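PDB 3QR0: phospholipase C-beta (PLC-beta) from Sepia officinalis, which is a multidomain phospholipase C of the beta class, with PH, EF-hand-like and C2 domains and a TIM-barrel-type domain that holds a calcium ion. Local coordinates for residues C366-C371 and I568-P573; M544-A549 and G575-S580; I587-N590 and L595-L598; N339-G344 and G349-E354. All blocks are in the same frame, centred on the assembly; numbering follows the deposited sequence.

Contact 1 of 4, residues C366-C371 and I568-P573. With CA (calcium ion), chain B.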
loop_
_atom_site.group_PDB
_atom_site.type_symbol
_atom_site.label_atom_id
_atom_site.label_comp_id
_atom_site.label_asym_id
_atom_site.label_seq_id
_atom_site.Cartn_x
_atom_site.Cartn_y
_atom_site.Cartn_z
ATOM N N CYS A 366 5.866 12.844 2.184
ATOM C CA CYS A 366 5.932 14.211 1.683
ATOM C C CYS A 366 4.525 14.715 1.404
ATOM O O CYS A 366 3.780 14.106 0.631
ATOM C CB CYS A 366 6.797 14.295 0.426
ATOM S SG CYS A 366 7.010 15.994 -0.232
ATOM N N LEU A 367 4.180 15.823 2.048
ATOM C CA LEU A 367 2.832 16.373 2.023
ATOM C C LEU A 367 2.872 17.797 1.516
ATOM O O LEU A 367 3.928 18.441 1.531
ATOM C CB LEU A 367 2.238 16.387 3.432
ATOM C CG LEU A 367 2.453 15.165 4.317
ATOM C CD1 LEU A 367 1.954 15.464 5.729
ATOM C CD2 LEU A 367 1.767 13.939 3.745
ATOM N N GLU A 368 1.717 18.297 1.091
ATOM C CA GLU A 368 1.609 19.668 0.631
ATOM C C GLU A 368 0.590 20.457 1.449
ATOM O O GLU A 368 -0.496 19.960 1.759
ATOM C CB GLU A 368 1.230 19.696 -0.841
ATOM C CG GLU A 368 1.244 21.091 -1.457
ATOM C CD GLU A 368 1.127 21.060 -2.961
ATOM O OE1 GLU A 368 0.954 19.956 -3.517
ATOM O OE2 GLU A 368 1.197 22.136 -3.595
ATOM N N LEU A 369 0.964 21.683 1.793
ATOM C CA LEU A 369 0.113 22.607 2.527
ATOM C C LEU A 369 0.082 23.918 1.746
ATOM O O LEU A 369 1.107 24.602 1.633
ATOM C CB LEU A 369 0.660 22.847 3.943
ATOM C CG LEU A 369 0.683 21.699 4.971
ATOM C CD1 LEU A 369 1.682 20.593 4.616
ATOM C CD2 LEU A 369 1.004 22.241 6.364
ATOM N N ASP A 370 -1.085 24.243 1.186
ATOM C CA ASP A 370 -1.304 25.504 0.473
ATOM C C ASP A 370 -1.841 26.519 1.467
ATOM O O ASP A 370 -3.022 26.467 1.835
ATOM C CB ASP A 370 -2.327 25.334 -0.660
ATOM C CG ASP A 370 -1.789 24.560 -1.846
ATOM O OD1 ASP A 370 -0.676 23.993 -1.781
ATOM O OD2 ASP A 370 -2.501 24.495 -2.868
ATOM N N CYS A 371 -0.989 27.456 1.876
ATOM C CA CYS A 371 -1.319 28.383 2.957
ATOM C C CYS A 371 -1.785 29.743 2.434
ATOM O O CYS A 371 -1.118 30.354 1.602
ATOM C CB CYS A 371 -0.113 28.556 3.881
ATOM S SG CYS A 371 0.562 26.982 4.457
ATOM N N ILE A 568 17.399 16.865 -5.253
ATOM C CA ILE A 568 16.042 16.338 -5.236
ATOM C C ILE A 568 15.142 17.061 -6.233
ATOM O O ILE A 568 15.192 18.288 -6.342
ATOM C CB ILE A 568 15.438 16.456 -3.820
ATOM C CG1 ILE A 568 16.138 15.463 -2.886
ATOM C CG2 ILE A 568 13.929 16.205 -3.853
ATOM C CD1 ILE A 568 15.833 15.659 -1.432
ATOM N N THR A 569 14.322 16.287 -6.945
ATOM C CA THR A 569 13.240 16.824 -7.759
ATOM C C THR A 569 11.906 16.376 -7.181
ATOM O O THR A 569 11.709 15.194 -6.876
ATOM C CB THR A 569 13.295 16.331 -9.220
ATOM O OG1 THR A 569 14.612 16.494 -9.736
ATOM C CG2 THR A 569 12.318 17.124 -10.106
ATOM N N ARG A 570 11.001 17.331 -7.026
ATOM C CA ARG A 570 9.605 17.033 -6.745
ATOM C C ARG A 570 8.800 17.296 -8.013
ATOM O O ARG A 570 9.051 18.264 -8.722
ATOM C CB ARG A 570 9.094 17.897 -5.591
ATOM C CG ARG A 570 7.622 17.700 -5.255
ATOM C CD ARG A 570 7.260 18.384 -3.937
ATOM N NE ARG A 570 5.848 18.191 -3.613
ATOM C CZ ARG A 570 4.845 18.939 -4.075
ATOM N NH1 ARG A 570 5.068 19.969 -4.885
ATOM N NH2 ARG A 570 3.595 18.654 -3.711
ATOM N N ILE A 571 7.828 16.432 -8.284
ATOM C CA ILE A 571 6.952 16.568 -9.445
ATOM C C ILE A 571 5.528 16.669 -8.930
ATOM O O ILE A 571 5.190 16.026 -7.938
ATOM C CB ILE A 571 7.049 15.336 -10.372
ATOM C CG1 ILE A 571 8.511 14.953 -10.628
ATOM C CG2 ILE A 571 6.286 15.584 -11.683
ATOM C CD1 ILE A 571 9.241 15.859 -11.599
ATOM N N TYR A 572 4.691 17.481 -9.573
ATOM C CA TYR A 572 3.274 17.524 -9.207
ATOM C C TYR A 572 2.375 17.724 -10.429
ATOM O O TYR A 572 2.816 18.279 -11.442
ATOM C CB TYR A 572 3.016 18.588 -8.129
ATOM C CG TYR A 572 3.346 19.993 -8.542
ATOM C CD1 TYR A 572 2.371 20.816 -9.091
ATOM C CD2 TYR A 572 4.631 20.512 -8.376
ATOM C CE1 TYR A 572 2.658 22.108 -9.477
ATOM C CE2 TYR A 572 4.930 21.817 -8.758
ATOM C CZ TYR A 572 3.937 22.609 -9.309
ATOM O OH TYR A 572 4.198 23.906 -9.698
ATOM N N PRO A 573 1.114 17.254 -10.344
ATOM C CA PRO A 573 0.248 17.286 -11.522
ATOM C C PRO A 573 -0.125 18.695 -11.983
ATOM O O PRO A 573 -0.268 19.605 -11.171
ATOM C CB PRO A 573 -1.002 16.503 -11.080
ATOM C CG PRO A 573 -0.943 16.445 -9.601
ATOM C CD PRO A 573 0.504 16.518 -9.226
HETATM CA CA CA B . -0.701 23.391 -4.261
HETATM O O HOH W 1 3.019 21.787 -5.755
HETATM O O HOH W 2 -2.195 24.174 -6.050
HETATM O O HOH W 3 -0.180 22.371 -6.411
#
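R570 and E368 reach toward each other across the inside of a barrel, and their side chains cross at about a right angle. R570 is extended from CG to NE, with CG anti to the backbone N (chi1 178°), and this carries the guanidinium far enough for NH2 to donate to E368 OE1 at 3.0 Å. The salt bridge puts OE1 near the guanidinium plane, but NH2 comes from above the carboxylate, 70° out of its plane, and the two planes are 88° apart. Water 1 spans the same pair, giving a proton to E368 OE2 and accepting one from R570 NH1, and its O lies 3.2 Å above the plane of the Y572 ring, over the ring centre. The two strands, 366-371 from the X half and 569-572 from the Y half of the TIM-barrel-type domain, meet here through side chains, with the CA atoms of C366 and R570 9.6 Å apart. E368 OE2 binds the calcium ion at 2.4 Å, and D370 adds both carboxylate oxygens; N339 and E417 complete the protein ligands. The arginine charge therefore faces the oxygen of E368 that the metal does not take. C366 SG approaches R570 NE obliquely at 4.2 Å.

Contact 2 of 4, residues M544-A549 and G575-S580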
loop_
_atom_site.group_PDB
_atom_site.type_symbol
_atom_site.label_atom_id
_atom_site.label_comp_id
_atom_site.label_asym_id
_atom_site.label_seq_id
_atom_site.Cartn_x
_atom_site.Cartn_y
_atom_site.Cartn_z
ATOM N N MET A 544 8.785 20.828 -9.704
ATOM C CA MET A 544 8.368 21.062 -11.078
ATOM C C MET A 544 6.957 20.555 -11.334
ATOM O O MET A 544 6.639 19.400 -11.031
ATOM C CB MET A 544 9.300 20.323 -12.034
ATOM C CG MET A 544 10.765 20.633 -11.877
ATOM S SD MET A 544 11.703 19.810 -13.182
ATOM C CE MET A 544 13.383 20.224 -12.707
ATOM N N VAL A 545 6.122 21.395 -11.936
ATOM C CA VAL A 545 4.855 20.920 -12.479
ATOM C C VAL A 545 5.191 19.886 -13.557
ATOM O O VAL A 545 6.268 19.937 -14.145
ATOM C CB VAL A 545 3.995 22.080 -13.034
ATOM C CG1 VAL A 545 4.601 22.668 -14.323
ATOM C CG2 VAL A 545 2.557 21.615 -13.259
ATOM N N GLU A 546 4.306 18.921 -13.790
ATOM C CA GLU A 546 4.618 17.841 -14.720
ATOM C C GLU A 546 5.024 18.367 -16.095
ATOM O O GLU A 546 5.901 17.801 -16.725
ATOM C CB GLU A 546 3.464 16.832 -14.839
ATOM C CG GLU A 546 2.231 17.320 -15.560
ATOM C CD GLU A 546 1.137 16.259 -15.614
ATOM O OE1 GLU A 546 0.226 16.306 -14.767
ATOM O OE2 GLU A 546 1.189 15.374 -16.497
ATOM N N THR A 547 4.405 19.457 -16.541
ATOM C CA THR A 547 4.739 20.072 -17.825
ATOM C C THR A 547 6.216 20.483 -17.897
ATOM O O THR A 547 6.867 20.263 -18.917
ATOM C CB THR A 547 3.849 21.301 -18.103
ATOM O OG1 THR A 547 2.477 20.947 -17.898
ATOM C CG2 THR A 547 4.035 21.796 -19.532
ATOM N N GLN A 548 6.749 21.061 -16.817
ATOM C CA GLN A 548 8.160 21.468 -16.802
ATOM C C GLN A 548 9.065 20.246 -16.819
ATOM O O GLN A 548 10.013 20.186 -17.599
ATOM C CB GLN A 548 8.494 22.339 -15.586
ATOM C CG GLN A 548 9.960 22.825 -15.547
ATOM C CD GLN A 548 10.257 23.762 -14.380
ATOM O OE1 GLN A 548 9.712 23.603 -13.292
ATOM N NE2 GLN A 548 11.137 24.737 -14.605
ATOM N N ALA A 549 8.762 19.283 -15.955
ATOM C CA ALA A 549 9.553 18.060 -15.830
ATOM C C ALA A 549 9.580 17.267 -17.136
ATOM O O ALA A 549 10.604 16.688 -17.477
ATOM C CB ALA A 549 9.026 17.199 -14.695
ATOM N N GLY A 575 -2.400 21.800 -13.580
ATOM C CA GLY A 575 -3.687 22.350 -13.177
ATOM C C GLY A 575 -4.903 21.885 -13.967
ATOM O O GLY A 575 -6.031 21.978 -13.466
ATOM N N THR A 576 -4.694 21.391 -15.187
ATOM C CA THR A 576 -5.803 20.914 -16.023
ATOM C C THR A 576 -6.420 19.606 -15.524
ATOM O O THR A 576 -7.532 19.257 -15.931
ATOM C CB THR A 576 -5.384 20.720 -17.505
ATOM O OG1 THR A 576 -4.193 19.925 -17.570
ATOM C CG2 THR A 576 -5.139 22.057 -18.177
ATOM N N ARG A 577 -5.714 18.879 -14.657
ATOM C CA ARG A 577 -6.262 17.664 -14.045
ATOM C C ARG A 577 -7.191 18.034 -12.892
ATOM O O ARG A 577 -6.961 17.659 -11.743
ATOM C CB ARG A 577 -5.138 16.755 -13.543
ATOM C CG ARG A 577 -4.222 16.221 -14.628
ATOM C CD ARG A 577 -3.085 15.415 -14.017
ATOM N NE ARG A 577 -2.165 14.891 -15.023
ATOM C CZ ARG A 577 -2.361 13.785 -15.740
ATOM N NH1 ARG A 577 -3.458 13.046 -15.590
ATOM N NH2 ARG A 577 -1.445 13.418 -16.625
ATOM N N VAL A 578 -8.250 18.764 -13.219
ATOM C CA VAL A 578 -9.170 19.306 -12.222
ATOM C C VAL A 578 -9.934 18.218 -11.452
ATOM O O VAL A 578 -10.386 18.459 -10.328
ATOM C CB VAL A 578 -10.166 20.314 -12.856
ATOM C CG1 VAL A 578 -9.423 21.523 -13.406
ATOM C CG2 VAL A 578 -11.019 19.656 -13.949
ATOM N N ASP A 579 -10.045 17.023 -12.039
ATOM C CA ASP A 579 -10.708 15.885 -11.386
ATOM C C ASP A 579 -9.784 15.081 -10.461
ATOM O O ASP A 579 -10.176 14.024 -9.942
ATOM C CB ASP A 579 -11.351 14.957 -12.430
ATOM C CG ASP A 579 -10.333 14.328 -13.393
ATOM O OD1 ASP A 579 -9.153 14.758 -13.450
ATOM O OD2 ASP A 579 -10.744 13.394 -14.118
ATOM N N SER A 580 -8.563 15.585 -10.270
ATOM C CA SER A 580 -7.571 15.000 -9.366
ATOM C C SER A 580 -6.999 13.681 -9.884
ATOM O O SER A 580 -6.464 12.879 -9.113
ATOM C CB SER A 580 -8.126 14.863 -7.940
ATOM O OG SER A 580 -8.674 16.100 -7.499
#
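E546 OE1 is gripped twice: R577 NE donates to it at 2.8 Å, and the backbone N of K574 is a second donor. At the second oxygen, E546 OE2 takes a longer bond from R577 NH2 at 3.3 Å, nearly straight at 166°. The arginine thus holds the glutamate side-on, with NE and one NH each facing a separate oxygen. Toward R577 both oxygens use their syn lone pairs, and the carboxylate and guanidinium planes are only 7° apart, the flat paired geometry of a bidentate salt bridge. Although the chains cross at about a right angle, their flat end groups are nearly coplanar. In E546, CG stands between the backbone N and the carbonyl carbon (chi1 71°), and the rest of the chain runs out extended to present both oxygens. R577 is the centre of an inverse gamma turn and also begins a type I turn closed by S580 N to R577 O at 3.0 Å. Its NH1 makes a weak bond to S581 OG. The bridge ties the first turn of helix 546-555, which follows the N-cap residue V545, to the loop after strand 569-572 in the Y half of the barrel. Strand 540-545 runs beside strand 569-572, while Y588 of helix 586-589 packs against E546.

Contact 3 of 4, residues I587-N590 and L595-L598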
loop_
_atom_site.group_PDB
_atom_site.type_symbol
_atom_site.label_atom_id
_atom_site.label_comp_id
_atom_site.label_asym_id
_atom_site.label_seq_id
_atom_site.Cartn_x
_atom_site.Cartn_y
_atom_site.Cartn_z
ATOM N N ILE A 587 6.925 7.249 -14.799
ATOM C CA ILE A 587 7.411 8.221 -15.786
ATOM C C ILE A 587 8.573 9.032 -15.207
ATOM O O ILE A 587 9.581 9.258 -15.877
ATOM C CB ILE A 587 6.298 9.198 -16.251
ATOM C CG1 ILE A 587 5.235 8.460 -17.073
ATOM C CG2 ILE A 587 6.900 10.333 -17.100
ATOM C CD1 ILE A 587 3.956 9.265 -17.292
ATOM N N TYR A 588 8.420 9.458 -13.953
ATOM C CA TYR A 588 9.391 10.325 -13.299
ATOM C C TYR A 588 10.392 9.553 -12.436
ATOM O O TYR A 588 11.553 9.958 -12.333
ATOM C CB TYR A 588 8.654 11.424 -12.522
ATOM C CG TYR A 588 7.748 12.199 -13.458
ATOM C CD1 TYR A 588 8.277 13.130 -14.342
ATOM C CD2 TYR A 588 6.384 11.937 -13.522
ATOM C CE1 TYR A 588 7.470 13.814 -15.233
ATOM C CE2 TYR A 588 5.568 12.616 -14.412
ATOM C CZ TYR A 588 6.122 13.553 -15.263
ATOM O OH TYR A 588 5.329 14.233 -16.151
ATOM N N TRP A 589 9.965 8.439 -11.841
ATOM C CA TRP A 589 10.905 7.558 -11.136
ATOM C C TRP A 589 11.986 7.019 -12.077
ATOM O O TRP A 589 13.111 6.749 -11.637
ATOM C CB TRP A 589 10.196 6.372 -10.476
ATOM C CG TRP A 589 9.346 6.717 -9.308
ATOM C CD1 TRP A 589 9.508 7.762 -8.442
ATOM C CD2 TRP A 589 8.215 5.984 -8.842
ATOM N NE1 TRP A 589 8.530 7.736 -7.476
ATOM C CE2 TRP A 589 7.724 6.652 -7.696
ATOM C CE3 TRP A 589 7.562 4.829 -9.280
ATOM C CZ2 TRP A 589 6.618 6.203 -6.991
ATOM C CZ3 TRP A 589 6.459 4.384 -8.575
ATOM C CH2 TRP A 589 6.001 5.068 -7.444
ATOM N N ASN A 590 11.642 6.867 -13.358
ATOM C CA ASN A 590 12.604 6.429 -14.380
ATOM C C ASN A 590 13.756 7.418 -14.584
ATOM O O ASN A 590 14.832 7.022 -15.017
ATOM C CB ASN A 590 11.911 6.198 -15.733
ATOM C CG ASN A 590 10.954 5.016 -15.722
ATOM O OD1 ASN A 590 11.103 4.071 -14.939
ATOM N ND2 ASN A 590 9.954 5.066 -16.603
ATOM N N LEU A 595 10.513 12.800 -5.279
ATOM C CA LEU A 595 9.246 13.224 -4.696
ATOM C C LEU A 595 8.190 13.350 -5.795
ATOM O O LEU A 595 7.858 14.447 -6.233
ATOM C CB LEU A 595 9.423 14.546 -3.940
ATOM C CG LEU A 595 10.391 14.550 -2.750
ATOM C CD1 LEU A 595 10.657 15.983 -2.262
ATOM C CD2 LEU A 595 9.860 13.697 -1.615
ATOM N N VAL A 596 7.674 12.205 -6.236
ATOM C CA VAL A 596 6.710 12.159 -7.321
ATOM C C VAL A 596 5.293 12.217 -6.726
ATOM O O VAL A 596 4.692 11.189 -6.409
ATOM C CB VAL A 596 6.944 10.911 -8.187
ATOM C CG1 VAL A 596 5.982 10.875 -9.365
ATOM C CG2 VAL A 596 8.375 10.903 -8.684
ATOM N N ALA A 597 4.786 13.441 -6.580
ATOM C CA ALA A 597 3.549 13.716 -5.835
ATOM C C ALA A 597 2.266 13.306 -6.564
ATOM O O ALA A 597 2.058 13.626 -7.739
ATOM C CB ALA A 597 3.478 15.187 -5.453
ATOM N N LEU A 598 1.401 12.600 -5.846
ATOM C CA LEU A 598 0.162 12.091 -6.410
ATOM C C LEU A 598 -1.027 12.548 -5.584
ATOM O O LEU A 598 -0.906 12.824 -4.389
ATOM C CB LEU A 598 0.204 10.562 -6.468
ATOM C CG LEU A 598 1.372 9.966 -7.262
ATOM C CD1 LEU A 598 1.496 8.473 -7.004
ATOM C CD2 LEU A 598 1.197 10.256 -8.748
HETATM O O HOH W 4 7.844 9.435 -5.230
#
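V596 points its side chain from strand 595-596 at Y588 and W589 of helix 586-589, the last step of a beta-alpha-beta unit in which strand 569-572, this short helix and strand 595-596 follow one another in the Y half of the TIM-barrel-type domain. From its CB the valine already lies near the indole, with W589 NE1 3.6 Å away. The branch CG2 stands anti to the carbonyl carbon, beside the backbone N, and does most of the touching. It meets W589 CD1 at 3.3 Å, a close approach, and NE1 lies almost as near, so the methyl is set against the pyrrole part of the indole and comes at it obliquely. The same CG2 also reaches Y588 CB at 3.9 Å, which places it in the angle between two consecutive helix residues. The other branch, CG1, is anti to the backbone N (chi1 -178°) and has Y588 CB as its neighbour at 4.2 Å. Mainly the tyrosine root is used; V596 CG1 lies oblique to the ring. That ring leads away from V596 toward helix 546-555, where it packs on A549 and L550, and I587 CG2 lies over one face. W589, by contrast, starts across the contact, and its ring swings back toward the strand; it also touches N610 and V613 of helix 605-613. No direct hydrogen bond joins the two segments, but a water bridges them: it lies in the indole plane at the ring edge and accepts from W589 NE1 at 2.9 Å and from V596 N at 3.0 Å.

Contact 4 of 4, residues N339-G344 and G349-E354. With CA (calcium ion), chain B.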
loop_
_atom_site.group_PDB
_atom_site.type_symbol
_atom_site.label_atom_id
_atom_site.label_comp_id
_atom_site.label_asym_id
_atom_site.label_seq_id
_atom_site.Cartn_x
_atom_site.Cartn_y
_atom_site.Cartn_z
ATOM N N ASN A 339 -1.370 18.365 -3.139
ATOM C CA ASN A 339 -2.526 19.094 -2.548
ATOM C C ASN A 339 -3.268 18.184 -1.578
ATOM O O ASN A 339 -4.445 17.848 -1.764
ATOM C CB ASN A 339 -3.484 19.660 -3.622
ATOM C CG ASN A 339 -2.976 20.957 -4.276
ATOM O OD1 ASN A 339 -1.966 21.538 -3.867
ATOM N ND2 ASN A 339 -3.697 21.417 -5.299
ATOM N N THR A 340 -2.537 17.793 -0.545
ATOM C CA THR A 340 -2.926 16.739 0.385
ATOM C C THR A 340 -4.250 17.030 1.086
ATOM O O THR A 340 -5.020 16.113 1.385
ATOM C CB THR A 340 -1.821 16.565 1.448
ATOM O OG1 THR A 340 -0.550 16.457 0.793
ATOM C CG2 THR A 340 -2.069 15.330 2.318
ATOM N N TYR A 341 -4.496 18.314 1.339
ATOM C CA TYR A 341 -5.721 18.794 1.982
ATOM C C TYR A 341 -7.023 18.465 1.234
ATOM O O TYR A 341 -8.085 18.433 1.849
ATOM C CB TYR A 341 -5.635 20.318 2.243
ATOM C CG TYR A 341 -5.389 21.144 0.997
ATOM C CD1 TYR A 341 -6.454 21.683 0.279
ATOM C CD2 TYR A 341 -4.095 21.385 0.537
ATOM C CE1 TYR A 341 -6.241 22.433 -0.864
ATOM C CE2 TYR A 341 -3.873 22.124 -0.606
ATOM C CZ TYR A 341 -4.953 22.652 -1.304
ATOM O OH TYR A 341 -4.744 23.389 -2.441
ATOM N N LEU A 342 -6.947 18.219 -0.075
ATOM C CA LEU A 342 -8.143 17.963 -0.884
ATOM C C LEU A 342 -8.581 16.499 -0.837
ATOM O O LEU A 342 -7.767 15.587 -1.019
ATOM C CB LEU A 342 -7.906 18.388 -2.339
ATOM C CG LEU A 342 -7.674 19.885 -2.547
ATOM C CD1 LEU A 342 -7.307 20.183 -3.998
ATOM C CD2 LEU A 342 -8.891 20.708 -2.110
ATOM N N THR A 343 -9.870 16.274 -0.596
ATOM C CA THR A 343 -10.404 14.917 -0.538
ATOM C C THR A 343 -11.184 14.523 -1.790
ATOM O O THR A 343 -11.654 13.391 -1.883
ATOM C CB THR A 343 -11.286 14.716 0.697
ATOM O OG1 THR A 343 -12.400 15.616 0.646
ATOM C CG2 THR A 343 -10.463 14.956 1.965
ATOM N N GLY A 344 -11.312 15.445 -2.746
ATOM C CA GLY A 344 -11.969 15.153 -4.020
ATOM C C GLY A 344 -11.491 16.020 -5.176
ATOM O O GLY A 344 -10.298 16.058 -5.483
ATOM N N GLY A 349 -14.263 20.570 -4.540
ATOM C CA GLY A 349 -14.230 19.569 -3.481
ATOM C C GLY A 349 -14.041 20.158 -2.097
ATOM O O GLY A 349 -14.046 21.370 -1.925
ATOM N N LYS A 350 -13.893 19.287 -1.104
ATOM C CA LYS A 350 -13.672 19.713 0.273
ATOM C C LYS A 350 -12.192 19.675 0.620
ATOM O O LYS A 350 -11.441 18.846 0.084
ATOM C CB LYS A 350 -14.423 18.805 1.245
ATOM C CG LYS A 350 -15.935 18.969 1.209
ATOM C CD LYS A 350 -16.594 18.210 2.361
ATOM C CE LYS A 350 -18.088 18.475 2.429
ATOM N NZ LYS A 350 -18.769 17.535 3.373
ATOM N N SER A 351 -11.786 20.582 1.508
ATOM C CA SER A 351 -10.511 20.481 2.207
ATOM C C SER A 351 -10.747 19.768 3.540
ATOM O O SER A 351 -11.854 19.802 4.076
ATOM C CB SER A 351 -9.904 21.860 2.445
ATOM O OG SER A 351 -9.533 22.462 1.222
ATOM N N SER A 352 -9.708 19.127 4.067
ATOM C CA SER A 352 -9.843 18.285 5.261
ATOM C C SER A 352 -8.595 18.333 6.140
ATOM O O SER A 352 -7.480 18.506 5.641
ATOM C CB SER A 352 -10.111 16.836 4.822
ATOM O OG SER A 352 -10.041 15.911 5.898
ATOM N N VAL A 353 -8.790 18.172 7.448
ATOM C CA VAL A 353 -7.678 17.949 8.365
ATOM C C VAL A 353 -7.375 16.457 8.482
ATOM O O VAL A 353 -6.212 16.046 8.433
ATOM C CB VAL A 353 -7.969 18.507 9.768
ATOM C CG1 VAL A 353 -6.781 18.247 10.695
ATOM C CG2 VAL A 353 -8.293 19.999 9.696
ATOM N N GLU A 354 -8.419 15.649 8.638
ATOM C CA GLU A 354 -8.259 14.198 8.815
ATOM C C GLU A 354 -7.497 13.515 7.676
ATOM O O GLU A 354 -6.781 12.537 7.910
ATOM C CB GLU A 354 -9.630 13.535 9.007
ATOM C CG GLU A 354 -9.605 12.013 9.224
ATOM C CD GLU A 354 -8.817 11.572 10.455
ATOM O OE1 GLU A 354 -8.866 12.255 11.503
ATOM O OE2 GLU A 354 -8.155 10.516 10.375
HETATM CA CA CA B . -0.701 23.391 -4.261
HETATM O O HOH W 2 -2.195 24.174 -6.050
HETATM O O HOH W 5 -14.262 16.597 -1.610
HETATM O O HOH W 6 -11.354 18.273 -2.844
HETATM O O HOH W 3 -0.180 22.371 -6.411
#
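The loop that supplies N339 to the calcium site is paired with the extended run K350-S352 just before helix 354-361. L342 and S351 form a single beta bridge, their CA atoms 4.6 Å apart. T343 N donates to K350 O at 3.1 Å in a nearly straight bond (168°), and S352 N gives a weaker, bent one to Y341 O at 2.8 Å. CA-H groups of S351 and L342 lean on the same two carbonyls. Water 6 carries the pairing on, accepting from G344 N and donating to K350 O, while water 5 joins T343 OG1 to K350 N. This pairing closes a short loop in the X half of the TIM-barrel-type domain, next to the metal: N339 OD1 binds calcium at 2.3 Å and its ND2 donates to water 2, itself a calcium ligand. N339 O also accepts from L342 N, closing a type I turn. Among the side chains, the edge of the Y341 ring meets S351, with CD1 3.3 Å from OG near the ring plane. The hydroxyl of Y341 is hydrogen-bonded to the calcium ligand D370. S351 OG has its polar partner in T389 O, and L342 CD2 packs beside S351 OG at 3.8 Å. T343 CG2 presses on S352 CB at 3.4 Å, tighter than usual carbon contact. S352 OG caps the backbone N of I355 at the start of helix 354-361.

In the fold
From the N terminus, contact 4 comes first and closes a short loop between 339-344 and 349-354 ahead of helix 354-361. Contact 1 opens later at strand 366-372 and closes almost 200 residues on at strand 569-572, joining the X and Y halves of the barrel. Contacts 1 and 4 share the calcium ion and two of its waters. Contact 2 crosses contact 1: 544-549 lies inside that long span, 575-580 just beyond it. Contact 3 follows both in series. Strand 569-572 lies between strands 540-545 and 595-596, so contacts 1, 2 and 3 reach one parallel sheet. S580 to G344 links contacts 2 and 4, whereas contacts 3 and 4 do not touch.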